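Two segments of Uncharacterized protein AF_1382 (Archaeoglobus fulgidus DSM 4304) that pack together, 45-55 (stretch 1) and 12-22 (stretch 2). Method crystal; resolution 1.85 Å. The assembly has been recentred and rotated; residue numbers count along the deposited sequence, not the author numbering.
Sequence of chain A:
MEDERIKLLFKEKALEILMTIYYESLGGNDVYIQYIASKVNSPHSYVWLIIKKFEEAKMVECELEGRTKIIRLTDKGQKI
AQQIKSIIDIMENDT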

# COMPACT_ATOMS: atom_id res chain seq x y z
N SER A 45 12.71 -5.10 2.96
CA SER A 45 13.40 -3.79 2.88
C SER A 45 12.84 -2.88 1.78
O SER A 45 12.79 -1.66 1.95
CB SER A 45 14.89 -3.97 2.62
OG SER A 45 15.08 -4.71 1.42
N TYR A 46 12.44 -3.48 0.66
CA TYR A 46 11.83 -2.70 -0.42
C TYR A 46 10.43 -2.20 -0.04
O TYR A 46 10.10 -1.04 -0.31
CB TYR A 46 11.74 -3.50 -1.72
CG TYR A 46 11.28 -2.64 -2.86
CD1 TYR A 46 12.16 -1.75 -3.46
CD2 TYR A 46 9.97 -2.69 -3.33
CE1 TYR A 46 11.76 -0.95 -4.52
CE2 TYR A 46 9.55 -1.90 -4.39
CZ TYR A 46 10.46 -1.02 -4.97
OH TYR A 46 10.09 -0.21 -6.02
N VAL A 47 9.62 -3.06 0.56
CA VAL A 47 8.33 -2.64 1.09
C VAL A 47 8.50 -1.45 2.05
O VAL A 47 7.78 -0.44 1.95
CB VAL A 47 7.61 -3.83 1.77
CG1 VAL A 47 6.31 -3.39 2.46
CG2 VAL A 47 7.33 -4.92 0.75
N TRP A 48 9.46 -1.57 2.96
CA TRP A 48 9.77 -0.50 3.91
C TRP A 48 10.07 0.81 3.17
O TRP A 48 9.50 1.85 3.50
CB TRP A 48 10.95 -0.93 4.78
CG TRP A 48 11.23 -0.03 5.95
CD1 TRP A 48 10.61 -0.05 7.17
CD2 TRP A 48 12.23 1.00 6.01
NE1 TRP A 48 11.16 0.92 7.98
CE2 TRP A 48 12.15 1.57 7.30
N LEU A 49 10.93 0.74 2.14
CA LEU A 49 11.32 1.94 1.36
C LEU A 49 10.11 2.60 0.69
O LEU A 49 9.96 3.83 0.73
CB LEU A 49 12.38 1.56 0.31
CG LEU A 49 13.03 2.66 -0.58
CD2 LEU A 49 13.83 2.03 -1.70
N ILE A 50 9.26 1.79 0.06
CA ILE A 50 8.06 2.31 -0.61
C ILE A 50 7.07 2.94 0.37
O ILE A 50 6.52 4.02 0.10
CB ILE A 50 7.38 1.21 -1.47
CG1 ILE A 50 8.28 0.81 -2.64
CG2 ILE A 50 5.99 1.66 -1.95
CD1 ILE A 50 8.71 1.97 -3.59
N ILE A 51 6.84 2.27 1.50
CA ILE A 51 6.01 2.82 2.57
C ILE A 51 6.52 4.20 3.01
O ILE A 51 5.74 5.13 3.18
CB ILE A 51 5.92 1.85 3.79
CG1 ILE A 51 5.22 0.53 3.40
CG2 ILE A 51 5.24 2.51 4.99
CD1 ILE A 51 3.80 0.66 2.91
N LYS A 52 7.83 4.32 3.18
CA LYS A 52 8.42 5.61 3.57
C LYS A 52 8.17 6.68 2.49
O LYS A 52 7.91 7.85 2.81
CB LYS A 52 9.92 5.48 3.89
CG LYS A 52 10.26 4.61 5.12
CD LYS A 52 9.98 5.31 6.45
N LYS A 53 8.20 6.28 1.23
CA LYS A 53 7.89 7.21 0.14
C LYS A 53 6.41 7.62 0.17
O LYS A 53 6.08 8.80 -0.04
CB LYS A 53 8.29 6.63 -1.22
CG LYS A 53 9.82 6.46 -1.39
CD LYS A 53 10.20 6.07 -2.82
CE LYS A 53 11.71 6.11 -3.02
N PHE A 54 5.53 6.65 0.44
CA PHE A 54 4.10 6.93 0.59
C PHE A 54 3.84 7.88 1.75
O PHE A 54 2.99 8.78 1.65
CB PHE A 54 3.28 5.64 0.78
CG PHE A 54 3.10 4.81 -0.46
CD1 PHE A 54 3.22 5.38 -1.73
CD2 PHE A 54 2.78 3.47 -0.37
CE1 PHE A 54 3.05 4.61 -2.88
CE2 PHE A 54 2.60 2.70 -1.52
CZ PHE A 54 2.74 3.27 -2.77
N GLU A 55 4.55 7.65 2.85
CA GLU A 55 4.47 8.49 4.04
C GLU A 55 4.92 9.93 3.70
O GLU A 55 4.25 10.90 4.07
CB GLU A 55 5.33 7.86 5.16
CG GLU A 55 5.12 8.39 6.57
CD GLU A 55 6.06 7.74 7.59
OE1 GLU A 55 7.13 7.20 7.19
OE2 GLU A 55 5.74 7.78 8.79
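Stretch 2, residues 12-22: EKALEILMTIY

Residues 12-22 form a helix that crosses the helix of residues 45-55 steeply, with 75° between their N-to-C directions (signed crossing angle -75°) and a closest approach of 10.4 Å between the axes. The backbones come nearest where the CA of Ala-14 lies 6.5 Å from the CA of Ile-50; Ile-50 CG2 lies 4.2 Å from Ala-14 CA. Ile-17 covers the most surface. Its CA-to-CB bond points toward stretch 1, and the side chain, with chi1 in the m well and chi2 in t, fits as a knob among Val-47, Ile-50, Ile-51 and Phe-54. Its CD1 lies 3.8 Å from Ile-50 CG2 and 4.2 Å from Val-47 CA, while its CG2 is 3.7 Å from Ile-51 CD1. One turn on, Ile-21 extends this apolar row, its CD1 meeting Ile-51 CD1 at 3.7 Å.

Phe-54 makes the other large contribution. Its CZ approaches Ala-14 O at 3.4 Å, placing the carbonyl at the ring edge; that oxygen also accepts the helical hydrogen bond from Leu-18 N. The same CZ lies 4.0 Å from Leu-18 CB. At the N-terminal end of stretch 2, Lys-13 CB packs 3.6 Å from Tyr-46 CE2. No direct hydrogen bond joins the helices, but a water links Tyr-46 OH (2.7 Å from the water O) to Ala-14 N (3.1 Å, weak).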

# COMPACT_ATOMS: atom_id res chain seq x y z
N GLU A 12 4.64 -1.26 -10.99
CA GLU A 12 3.90 -2.42 -10.51
C GLU A 12 4.14 -2.75 -9.03
O GLU A 12 3.19 -3.10 -8.33
CB GLU A 12 4.19 -3.65 -11.38
CG GLU A 12 5.68 -3.96 -11.57
CD GLU A 12 5.97 -5.45 -11.73
OE1 GLU A 12 5.05 -6.27 -11.55
OE2 GLU A 12 7.14 -5.79 -12.01
N LYS A 13 5.38 -2.62 -8.57
CA LYS A 13 5.69 -2.93 -7.17
C LYS A 13 5.03 -1.95 -6.20
O LYS A 13 4.42 -2.36 -5.22
CB LYS A 13 7.21 -3.03 -6.95
CG LYS A 13 7.88 -4.21 -7.70
CD LYS A 13 7.26 -5.57 -7.33
CE LYS A 13 7.99 -6.74 -8.00
NZ LYS A 13 7.65 -6.90 -9.45
N ALA A 14 5.13 -0.65 -6.50
CA ALA A 14 4.50 0.38 -5.66
C ALA A 14 2.97 0.27 -5.70
O ALA A 14 2.30 0.45 -4.67
CB ALA A 14 4.95 1.78 -6.09
N LEU A 15 2.44 -0.02 -6.89
CA LEU A 15 1.00 -0.25 -7.06
C LEU A 15 0.48 -1.39 -6.18
O LEU A 15 -0.52 -1.22 -5.47
CB LEU A 15 0.66 -0.56 -8.52
CG LEU A 15 -0.80 -0.98 -8.71
CD1 LEU A 15 -1.70 0.22 -8.56
CD2 LEU A 15 -1.02 -1.66 -10.06
N GLU A 16 1.14 -2.54 -6.27
CA GLU A 16 0.75 -3.74 -5.51
C GLU A 16 0.75 -3.45 -4.01
O GLU A 16 -0.12 -3.94 -3.29
CB GLU A 16 1.69 -4.91 -5.79
CG GLU A 16 1.46 -5.64 -7.11
CD GLU A 16 2.59 -6.61 -7.44
OE1 GLU A 16 3.25 -7.12 -6.50
OE2 GLU A 16 2.81 -6.86 -8.65
N ILE A 17 1.73 -2.69 -3.53
CA ILE A 17 1.80 -2.31 -2.12
C ILE A 17 0.59 -1.45 -1.72
O ILE A 17 -0.11 -1.72 -0.73
CB ILE A 17 3.16 -1.66 -1.76
CG1 ILE A 17 4.26 -2.72 -1.90
CG2 ILE A 17 3.17 -1.09 -0.34
CD1 ILE A 17 5.66 -2.16 -2.11
N LEU A 18 0.33 -0.42 -2.53
CA LEU A 18 -0.78 0.47 -2.27
C LEU A 18 -2.13 -0.25 -2.24
O LEU A 18 -2.94 0.01 -1.34
CB LEU A 18 -0.83 1.57 -3.34
CG LEU A 18 -1.93 2.61 -3.10
CD1 LEU A 18 -1.70 3.38 -1.80
CD2 LEU A 18 -2.01 3.58 -4.32
N MET A 19 -2.37 -1.12 -3.22
CA MET A 19 -3.66 -1.78 -3.36
C MET A 19 -3.80 -2.84 -2.28
O MET A 19 -4.89 -3.07 -1.79
CB MET A 19 -3.87 -2.36 -4.76
CG MET A 19 -3.96 -1.26 -5.88
SD MET A 19 -4.95 0.17 -5.46
CE MET A 19 -6.57 -0.53 -5.71
N THR A 20 -2.67 -3.44 -1.88
CA THR A 20 -2.68 -4.39 -0.74
C THR A 20 -3.14 -3.73 0.56
O THR A 20 -3.97 -4.29 1.29
CB THR A 20 -1.30 -5.06 -0.52
OG1 THR A 20 -0.96 -5.84 -1.67
CG2 THR A 20 -1.34 -5.99 0.70
N ILE A 21 -2.61 -2.54 0.85
CA ILE A 21 -3.04 -1.78 2.03
C ILE A 21 -4.52 -1.45 1.92
O ILE A 21 -5.27 -1.59 2.88
CB ILE A 21 -2.21 -0.47 2.18
CG1 ILE A 21 -0.72 -0.78 2.28
CG2 ILE A 21 -2.68 0.38 3.39
CD1 ILE A 21 0.19 0.45 2.10
N TYR A 22 -4.93 -0.99 0.74
CA TYR A 22 -6.32 -0.63 0.48
C TYR A 22 -7.29 -1.79 0.78
O TYR A 22 -8.21 -1.65 1.61
CB TYR A 22 -6.45 -0.15 -0.98
CG TYR A 22 -7.86 0.15 -1.42
CD1 TYR A 22 -8.51 1.32 -1.01
CD2 TYR A 22 -8.55 -0.75 -2.23
CE1 TYR A 22 -9.83 1.58 -1.41
CE2 TYR A 22 -9.86 -0.49 -2.65
CZ TYR A 22 -10.48 0.67 -2.23
OH TYR A 22 -11.78 0.90 -2.64
O HOH W 1 7.88 0.39 -7.54